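Local coordinates for protein Rho-class glutathione S-transferase (Laternula elliptica, PDB 3QAV) that binds glutathione and probably catalyses its conjugation to electrophilic compounds, as a cytosolic glutathione S-transferase, at residues A[44-50]-A[102-107]; A[80-84]-A[97-102]; A[117-121]-A[175-179]. All blocks are in the same frame, centred on the assembly; numbering follows the deposited sequence.

Contact 1: A[44-50]-A[102-107]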
loop_
_atom_site.group_PDB
_atom_site.type_symbol
_atom_site.label_atom_id
_atom_site.label_comp_id
_atom_site.label_asym_id
_atom_site.label_seq_id
_atom_site.Cartn_x
_atom_site.Cartn_y
_atom_site.Cartn_z
ATOM N N VAL A 44 14.304 3.957 9.063
ATOM C CA VAL A 44 13.601 4.140 10.332
ATOM C C VAL A 44 14.519 3.762 11.496
ATOM O O VAL A 44 14.615 4.491 12.475
ATOM C CB VAL A 44 12.332 3.264 10.409
ATOM C CG1 VAL A 44 11.749 3.310 11.823
ATOM C CG2 VAL A 44 11.313 3.748 9.409
ATOM N N LEU A 45 15.188 2.618 11.384
ATOM C CA LEU A 45 16.097 2.163 12.431
ATOM C C LEU A 45 17.234 3.161 12.668
ATOM O O LEU A 45 17.540 3.499 13.807
ATOM C CB LEU A 45 16.689 0.794 12.066
ATOM C CG LEU A 45 15.759 -0.424 12.122
ATOM C CD1 LEU A 45 16.422 -1.600 11.396
ATOM C CD2 LEU A 45 15.448 -0.777 13.576
ATOM N N GLN A 46 17.852 3.624 11.583
ATOM C CA GLN A 46 18.952 4.576 11.668
ATOM C C GLN A 46 18.483 5.917 12.234
ATOM O O GLN A 46 19.098 6.458 13.149
ATOM C CB GLN A 46 19.562 4.804 10.284
ATOM C CG GLN A 46 20.328 3.619 9.694
ATOM C CD GLN A 46 21.675 3.385 10.357
ATOM O OE1 GLN A 46 22.399 4.329 10.664
ATOM N NE2 GLN A 46 22.024 2.120 10.559
ATOM N N GLU A 47 17.396 6.451 11.688
ATOM C CA GLU A 47 16.877 7.735 12.151
ATOM C C GLU A 47 16.553 7.709 13.640
ATOM O O GLU A 47 16.846 8.661 14.365
ATOM C CB GLU A 47 15.625 8.115 11.359
ATOM C CG GLU A 47 15.914 8.548 9.935
ATOM C CD GLU A 47 16.521 9.937 9.866
ATOM O OE1 GLU A 47 17.085 10.289 8.813
ATOM O OE2 GLU A 47 16.421 10.681 10.864
ATOM N N LYS A 48 15.946 6.619 14.096
ATOM C CA LYS A 48 15.580 6.492 15.503
ATOM C C LYS A 48 16.754 6.011 16.349
ATOM O O LYS A 48 16.626 5.838 17.557
ATOM C CB LYS A 48 14.389 5.538 15.646
ATOM C CG LYS A 48 13.208 5.933 14.769
ATOM C CD LYS A 48 12.066 4.937 14.846
ATOM C CE LYS A 48 11.319 5.025 16.161
ATOM N NZ LYS A 48 10.618 6.323 16.370
ATOM N N LYS A 49 17.895 5.795 15.697
ATOM C CA LYS A 49 19.122 5.350 16.359
ATOM C C LYS A 49 19.023 3.995 17.061
ATOM O O LYS A 49 19.771 3.729 18.001
ATOM C CB LYS A 49 19.587 6.394 17.380
ATOM C CG LYS A 49 19.724 7.815 16.846
ATOM C CD LYS A 49 20.442 8.699 17.860
ATOM C CE LYS A 49 20.508 10.152 17.422
ATOM N NZ LYS A 49 19.182 10.834 17.494
ATOM N N ILE A 50 18.111 3.137 16.615
ATOM C CA ILE A 50 17.957 1.818 17.230
ATOM C C ILE A 50 19.069 0.867 16.792
ATOM O O ILE A 50 19.338 0.722 15.599
ATOM C CB ILE A 50 16.589 1.190 16.866
ATOM C CG1 ILE A 50 15.459 2.074 17.398
ATOM C CG2 ILE A 50 16.488 -0.217 17.431
ATOM C CD1 ILE A 50 14.093 1.693 16.886
ATOM N N TYR A 102 9.491 2.059 19.779
ATOM C CA TYR A 102 10.593 2.931 20.178
ATOM C C TYR A 102 10.186 4.377 19.902
ATOM O O TYR A 102 10.543 4.958 18.883
ATOM C CB TYR A 102 11.862 2.572 19.401
ATOM C CG TYR A 102 12.242 1.107 19.486
ATOM C CD1 TYR A 102 11.689 0.171 18.612
ATOM C CD2 TYR A 102 13.151 0.656 20.446
ATOM C CE1 TYR A 102 12.036 -1.185 18.689
ATOM C CE2 TYR A 102 13.503 -0.689 20.538
ATOM C CZ TYR A 102 12.943 -1.604 19.657
ATOM O OH TYR A 102 13.282 -2.936 19.745
ATOM N N PRO A 103 9.430 4.975 20.827
ATOM C CA PRO A 103 8.946 6.353 20.701
ATOM C C PRO A 103 9.950 7.460 21.012
ATOM O O PRO A 103 9.631 8.637 20.863
ATOM C CB PRO A 103 7.758 6.368 21.654
ATOM C CG PRO A 103 8.261 5.513 22.781
ATOM C CD PRO A 103 8.927 4.348 22.068
ATOM N N LYS A 104 11.153 7.085 21.434
ATOM C CA LYS A 104 12.177 8.068 21.781
ATOM C C LYS A 104 12.386 9.153 20.721
ATOM O O LYS A 104 12.376 10.348 21.036
ATOM C CB LYS A 104 13.504 7.361 22.073
ATOM C CG LYS A 104 14.693 8.298 22.232
ATOM C CD LYS A 104 14.464 9.326 23.331
ATOM C CE LYS A 104 15.649 10.274 23.444
ATOM N NZ LYS A 104 16.911 9.535 23.733
ATOM N N VAL A 105 12.583 8.738 19.474
ATOM C CA VAL A 105 12.784 9.680 18.377
ATOM C C VAL A 105 11.618 9.523 17.399
ATOM O O VAL A 105 11.695 8.743 16.447
ATOM C CB VAL A 105 14.112 9.391 17.652
ATOM C CG1 VAL A 105 14.342 10.414 16.550
ATOM C CG2 VAL A 105 15.256 9.421 18.654
ATOM N N PRO A 106 10.519 10.261 17.629
ATOM C CA PRO A 106 9.324 10.204 16.778
ATOM C C PRO A 106 9.476 10.658 15.326
ATOM O O PRO A 106 10.032 11.717 15.050
ATOM C CB PRO A 106 8.314 11.062 17.547
ATOM C CG PRO A 106 9.184 12.065 18.231
ATOM C CD PRO A 106 10.320 11.208 18.741
ATOM N N LEU A 107 8.978 9.839 14.402
ATOM C CA LEU A 107 9.024 10.169 12.984
ATOM C C LEU A 107 7.684 10.761 12.569
ATOM O O LEU A 107 7.415 10.954 11.383
ATOM C CB LEU A 107 9.351 8.927 12.140
ATOM C CG LEU A 107 10.782 8.401 12.336
ATOM C CD1 LEU A 107 11.067 7.227 11.401
ATOM C CD2 LEU A 107 11.776 9.533 12.067
#

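Contact 2: A[80-84]-A[97-102]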
loop_
_atom_site.group_PDB
_atom_site.type_symbol
_atom_site.label_atom_id
_atom_site.label_comp_id
_atom_site.label_asym_id
_atom_site.label_seq_id
_atom_site.Cartn_x
_atom_site.Cartn_y
_atom_site.Cartn_z
ATOM N N THR A 80 12.401 -9.135 6.125
ATOM C CA THR A 80 11.807 -10.029 7.103
ATOM C C THR A 80 12.454 -9.464 8.360
ATOM O O THR A 80 13.657 -9.208 8.388
ATOM C CB THR A 80 12.209 -11.492 6.879
ATOM O OG1 THR A 80 11.591 -11.968 5.680
ATOM C CG2 THR A 80 11.744 -12.352 8.049
ATOM N N PHE A 81 11.655 -9.263 9.392
ATOM C CA PHE A 81 12.148 -8.632 10.601
ATOM C C PHE A 81 11.696 -9.318 11.879
ATOM O O PHE A 81 10.566 -9.786 11.966
ATOM C CB PHE A 81 11.650 -7.178 10.578
ATOM C CG PHE A 81 11.874 -6.410 11.850
ATOM C CD1 PHE A 81 12.945 -5.532 11.967
ATOM C CD2 PHE A 81 10.973 -6.507 12.902
ATOM C CE1 PHE A 81 13.111 -4.754 13.112
ATOM C CE2 PHE A 81 11.132 -5.736 14.049
ATOM C CZ PHE A 81 12.202 -4.858 14.154
ATOM N N THR A 82 12.593 -9.379 12.861
ATOM C CA THR A 82 12.271 -9.943 14.167
ATOM C C THR A 82 12.778 -8.985 15.244
ATOM O O THR A 82 13.714 -8.208 15.024
ATOM C CB THR A 82 12.931 -11.312 14.412
ATOM O OG1 THR A 82 14.346 -11.143 14.561
ATOM C CG2 THR A 82 12.638 -12.264 13.263
ATOM N N ASP A 83 12.142 -9.037 16.405
ATOM C CA ASP A 83 12.522 -8.201 17.536
ATOM C C ASP A 83 12.077 -8.964 18.775
ATOM O O ASP A 83 10.948 -8.809 19.250
ATOM C CB ASP A 83 11.817 -6.843 17.475
ATOM C CG ASP A 83 12.336 -5.875 18.522
ATOM O OD1 ASP A 83 11.765 -4.773 18.653
ATOM O OD2 ASP A 83 13.317 -6.215 19.212
ATOM N N GLY A 84 12.974 -9.797 19.288
ATOM C CA GLY A 84 12.634 -10.601 20.438
ATOM C C GLY A 84 11.753 -11.708 19.905
ATOM O O GLY A 84 12.178 -12.483 19.050
ATOM N N TYR A 97 5.479 -0.542 13.558
ATOM C CA TYR A 97 5.833 -1.208 14.813
ATOM C C TYR A 97 7.002 -0.515 15.503
ATOM O O TYR A 97 6.995 -0.339 16.723
ATOM C CB TYR A 97 6.220 -2.663 14.557
ATOM C CG TYR A 97 6.999 -3.287 15.688
ATOM C CD1 TYR A 97 6.369 -3.682 16.871
ATOM C CD2 TYR A 97 8.382 -3.453 15.590
ATOM C CE1 TYR A 97 7.100 -4.223 17.928
ATOM C CE2 TYR A 97 9.123 -3.991 16.638
ATOM C CZ TYR A 97 8.479 -4.373 17.802
ATOM O OH TYR A 97 9.222 -4.912 18.826
ATOM N N LEU A 98 8.010 -0.140 14.718
ATOM C CA LEU A 98 9.195 0.524 15.254
ATOM C C LEU A 98 8.859 1.895 15.842
ATOM O O LEU A 98 9.407 2.287 16.878
ATOM C CB LEU A 98 10.259 0.686 14.163
ATOM C CG LEU A 98 10.900 -0.585 13.598
ATOM C CD1 LEU A 98 11.888 -0.184 12.515
ATOM C CD2 LEU A 98 11.608 -1.384 14.706
ATOM N N GLU A 99 7.968 2.625 15.173
ATOM C CA GLU A 99 7.561 3.951 15.641
ATOM C C GLU A 99 6.798 3.822 16.959
ATOM O O GLU A 99 6.921 4.666 17.845
ATOM C CB GLU A 99 6.674 4.630 14.595
ATOM C CG GLU A 99 6.067 5.970 15.027
ATOM C CD GLU A 99 7.109 7.052 15.260
ATOM O OE1 GLU A 99 8.304 6.805 15.012
ATOM O OE2 GLU A 99 6.724 8.160 15.689
ATOM N N GLU A 100 6.022 2.750 17.087
ATOM C CA GLU A 100 5.241 2.504 18.296
ATOM C C GLU A 100 6.049 1.890 19.441
ATOM O O GLU A 100 5.839 2.228 20.606
ATOM C CB GLU A 100 4.048 1.600 17.970
ATOM C CG GLU A 100 2.797 2.347 17.549
ATOM C CD GLU A 100 1.660 1.413 17.179
ATOM O OE1 GLU A 100 1.611 0.292 17.734
ATOM O OE2 GLU A 100 0.813 1.804 16.346
ATOM N N LYS A 101 6.974 0.999 19.111
ATOM C CA LYS A 101 7.794 0.337 20.116
ATOM C C LYS A 101 8.936 1.206 20.638
ATOM O O LYS A 101 9.314 1.095 21.797
ATOM C CB LYS A 101 8.370 -0.960 19.545
ATOM C CG LYS A 101 9.214 -1.761 20.530
ATOM C CD LYS A 101 8.375 -2.298 21.674
ATOM C CE LYS A 101 9.158 -3.343 22.466
ATOM N NZ LYS A 101 8.297 -4.056 23.448
ATOM N N TYR A 102 9.491 2.059 19.779
ATOM C CA TYR A 102 10.593 2.931 20.178
ATOM C C TYR A 102 10.186 4.377 19.902
ATOM O O TYR A 102 10.543 4.958 18.883
ATOM C CB TYR A 102 11.862 2.572 19.401
ATOM C CG TYR A 102 12.242 1.107 19.486
ATOM C CD1 TYR A 102 11.689 0.171 18.612
ATOM C CD2 TYR A 102 13.151 0.656 20.446
ATOM C CE1 TYR A 102 12.036 -1.185 18.689
ATOM C CE2 TYR A 102 13.503 -0.689 20.538
ATOM C CZ TYR A 102 12.943 -1.604 19.657
ATOM O OH TYR A 102 13.282 -2.936 19.745
#

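Contact 3: A[117-121]-A[175-179]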
loop_
_atom_site.group_PDB
_atom_site.type_symbol
_atom_site.label_atom_id
_atom_site.label_comp_id
_atom_site.label_asym_id
_atom_site.label_seq_id
_atom_site.Cartn_x
_atom_site.Cartn_y
_atom_site.Cartn_z
ATOM N N LYS A 117 -1.545 14.426 7.558
ATOM C CA LYS A 117 -0.871 14.762 6.309
ATOM C C LYS A 117 0.357 13.873 6.086
ATOM O O LYS A 117 0.678 13.544 4.945
ATOM C CB LYS A 117 -0.470 16.240 6.289
ATOM C CG LYS A 117 0.450 16.616 5.134
ATOM C CD LYS A 117 -0.164 16.291 3.783
ATOM C CE LYS A 117 -1.391 17.152 3.524
ATOM N NZ LYS A 117 -1.045 18.598 3.616
ATOM N N VAL A 118 1.040 13.485 7.166
ATOM C CA VAL A 118 2.205 12.605 7.045
ATOM C C VAL A 118 1.720 11.249 6.511
ATOM O O VAL A 118 2.286 10.712 5.561
ATOM C CB VAL A 118 2.932 12.416 8.408
ATOM C CG1 VAL A 118 4.018 11.355 8.286
ATOM C CG2 VAL A 118 3.565 13.750 8.854
ATOM N N TYR A 119 0.662 10.711 7.120
ATOM C CA TYR A 119 0.070 9.447 6.677
ATOM C C TYR A 119 -0.354 9.594 5.208
ATOM O O TYR A 119 -0.107 8.714 4.394
ATOM C CB TYR A 119 -1.162 9.102 7.526
ATOM C CG TYR A 119 -0.874 8.526 8.908
ATOM C CD1 TYR A 119 -1.513 9.033 10.042
ATOM C CD2 TYR A 119 -0.016 7.433 9.073
ATOM C CE1 TYR A 119 -1.311 8.469 11.307
ATOM C CE2 TYR A 119 0.192 6.851 10.338
ATOM C CZ TYR A 119 -0.459 7.375 11.446
ATOM O OH TYR A 119 -0.265 6.805 12.686
ATOM N N GLN A 120 -0.989 10.709 4.865
ATOM C CA GLN A 120 -1.408 10.917 3.479
ATOM C C GLN A 120 -0.226 10.765 2.516
ATOM O O GLN A 120 -0.295 9.993 1.553
ATOM C CB GLN A 120 -2.041 12.306 3.300
ATOM C CG GLN A 120 -2.188 12.749 1.838
ATOM C CD GLN A 120 -3.225 11.951 1.045
ATOM O OE1 GLN A 120 -3.171 11.889 -0.192
ATOM N NE2 GLN A 120 -4.180 11.357 1.747
ATOM N N ARG A 121 0.857 11.492 2.774
ATOM C CA ARG A 121 2.032 11.420 1.902
ATOM C C ARG A 121 2.642 10.011 1.855
ATOM O O ARG A 121 2.972 9.518 0.784
ATOM C CB ARG A 121 3.076 12.447 2.347
ATOM C CG ARG A 121 2.619 13.906 2.190
ATOM C CD ARG A 121 2.632 14.362 0.728
ATOM N NE ARG A 121 1.365 14.171 0.028
ATOM C CZ ARG A 121 0.417 15.098 -0.099
ATOM N NH1 ARG A 121 -0.703 14.816 -0.763
ATOM N NH2 ARG A 121 0.583 16.307 0.429
ATOM N N PHE A 175 10.665 19.204 3.390
ATOM C CA PHE A 175 10.493 17.766 3.215
ATOM C C PHE A 175 9.187 17.454 2.475
ATOM O O PHE A 175 8.454 18.369 2.098
ATOM C CB PHE A 175 10.575 17.087 4.580
ATOM C CG PHE A 175 11.915 17.270 5.252
ATOM C CD1 PHE A 175 12.933 16.330 5.085
ATOM C CD2 PHE A 175 12.176 18.409 6.013
ATOM C CE1 PHE A 175 14.190 16.524 5.666
ATOM C CE2 PHE A 175 13.432 18.611 6.598
ATOM C CZ PHE A 175 14.440 17.665 6.423
ATOM N N VAL A 176 8.888 16.179 2.265
ATOM C CA VAL A 176 7.706 15.815 1.484
ATOM C C VAL A 176 6.315 16.036 2.091
ATOM O O VAL A 176 5.335 16.156 1.352
ATOM C CB VAL A 176 7.826 14.349 0.990
ATOM C CG1 VAL A 176 7.441 13.380 2.115
ATOM C CG2 VAL A 176 6.965 14.146 -0.262
ATOM N N ALA A 177 6.217 16.109 3.414
ATOM C CA ALA A 177 4.919 16.313 4.060
ATOM C C ALA A 177 4.872 17.548 4.958
ATOM O O ALA A 177 3.828 18.188 5.095
ATOM C CB ALA A 177 4.536 15.073 4.868
ATOM N N THR A 178 6.004 17.875 5.569
ATOM C CA THR A 178 6.086 19.029 6.455
ATOM C C THR A 178 7.468 19.644 6.305
ATOM O O THR A 178 8.251 19.224 5.460
ATOM C CB THR A 178 5.915 18.616 7.925
ATOM O OG1 THR A 178 7.068 17.882 8.339
ATOM C CG2 THR A 178 4.692 17.731 8.103
ATOM N N LYS A 179 7.776 20.635 7.130
ATOM C CA LYS A 179 9.088 21.273 7.077
ATOM C C LYS A 179 10.110 20.491 7.905
ATOM O O LYS A 179 11.237 20.941 8.117
ATOM C CB LYS A 179 8.995 22.718 7.571
ATOM C CG LYS A 179 8.232 23.627 6.627
ATOM C CD LYS A 179 8.114 25.034 7.179
ATOM C CE LYS A 179 7.296 25.916 6.245
ATOM N NZ LYS A 179 7.927 26.033 4.895
HETATM O O HOH W 1 2.942 17.521 1.059
#

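Contact 1: A[44-50]-A[102-107]
The bent chain of Lys48 brings its ammonium group to the loop 102-107: after an extended start, turns at chi3 (73°) and chi4 (65°) fold NZ back onto the carbonyl of Val105. The resulting hydrogen bond, NZ of Lys48 to O of Val105, is short at 2.6 Å, and the donor sits well above the carbonyl plane, 54° out of it, instead of on a lone pair. Glu99, in the helix that leads into this loop, holds the same NZ in a salt bridge, which gives the buried lysine a carboxylate as well as a backbone partner. Ile50 reaches over one face of the Tyr102 ring, the two side chains crossing at about a right angle. CD1 of Ile50 is only 3.2 Å from CG of Tyr102, a tight fit, while Ile50 CG1 makes a CH-pi contact 4.3 Å from the ring centroid. In the thioredoxin-like domain of the glutathione transferases, this joins the end of the first helix to the linker entering the helical domain. The helix closes in a Schellman motif at Lys49, with Ile50 N bonded to Leu45 O at 2.9 Å. On its flank, CD1 of Leu107 faces both methyls of Val44, 4.0 Å from CG1 and from CG2, and CD2 of Leu107 approaches CB of Glu47 at 4.2 Å. Val105 packs CG1 against O of Glu47, 3.8 Å away.

Contact 2: A[80-84]-A[97-102]
One carboxylate oxygen of Asp83 gathers the hydroxyls of Tyr97 and Tyr102, a compact example of how two tyrosines can bind one oxygen of a buried acid. OD1 of Asp83 accepts from OH of Tyr102 at 2.6 Å on its syn side, the ring lying nearly flat with the carboxylate, 16° between planes. The bond from OH of Tyr97 to OD1 of Asp83 is equally short, 2.6 Å, but comes from above the carboxylate plane, with its ring turned steeply across it at 79°. Two such donors on one oxygen would probably stabilise the negative charge. The acid gets there because CG of Asp83 stands anti to the backbone N (chi1 -172°), which puts OD1 between the two hydroxyls. Next outward, Lys101 lays its aliphatic stem against both rings, offset toward the rim of each: its CB over one face of Tyr97, its CG 3.4 Å above the plane of the Tyr102 ring. Phe81 meets Tyr97 rim to rim, CE2 of Phe81 being 3.7 Å from CE2 of Tyr97, and its CZ touches CD2 of Leu98 at 3.6 Å. Strand 80-83, third in the chain, and the helix stretch 97-101, in the last helix of this thioredoxin-like domain, run nearly in the same direction. Antiparallel strands 28-31 and 86-88 flank strand 80-83, Leu98 also touches helix 36-47, and Tyr97 packs on Ala116 of the second subunit.

Contact 3: A[117-121]-A[175-179]
Arg121 lays the start of its side chain over the methyl group of Ala177, with CG of Arg121 3.5 Å from CB of Ala177 and its own CB slightly farther off. Bends at chi2 (-75°) and chi3 (92°) then lead the chain past the loop: CD of Arg121 passes 3.3 Å from O of Val176. The guanidinium group reaches that same carbonyl through a water, which accepts from NH2 of Arg121 at 2.7 Å and donates to O of Val176 at 2.8 Å. Further partners outside the loop include Glu124, in a salt bridge with NH1, and Tyr168, in a cation-pi contact, so the buried charge is held from several quarters. Val118, one turn earlier, contributes CG2, which lies 4.3 Å from CB of Ala177 and 4.2 Å from CG2 of Thr178. Lys117 brings its CG to within 3.7 Å of O of Ala177. The loop doubles back on itself, Phe175 N bonding to Thr178 O at 3.2 Å. It is also tied forward, since Val176 N donates to Asp185, and the Thr-x-x-Asp sequence from Thr182 is consistent with the N-capping box known in cytosolic glutathione transferases. Helix 112-124 thus meets the connection between helices 148-172 and 183-197, with Trp165 and Ala184 from those two helices touching both Arg121 and Val176.

From the N terminus, helix 36-47 supplies the first side of contact 1, whose loop closes only at 102-107. Nested inside that loop is contact 2, where strand 80-83 meets the end of helix 91-101; the two touch and share Tyr102, and Glu99 of contact 2 probably also bonds to the backbone N of Leu107. Together they bind helices and sheet of the thioredoxin-like domain to the linker that leaves it. Contact 3 follows in series: helix 112-124 begins its loop, and 175-179 closes it after a mostly helical course, within the helical domain. Contacts 2 and 3 both adjoin the dimer interface, where Glu100 of one subunit bonds to Tyr119 of the other.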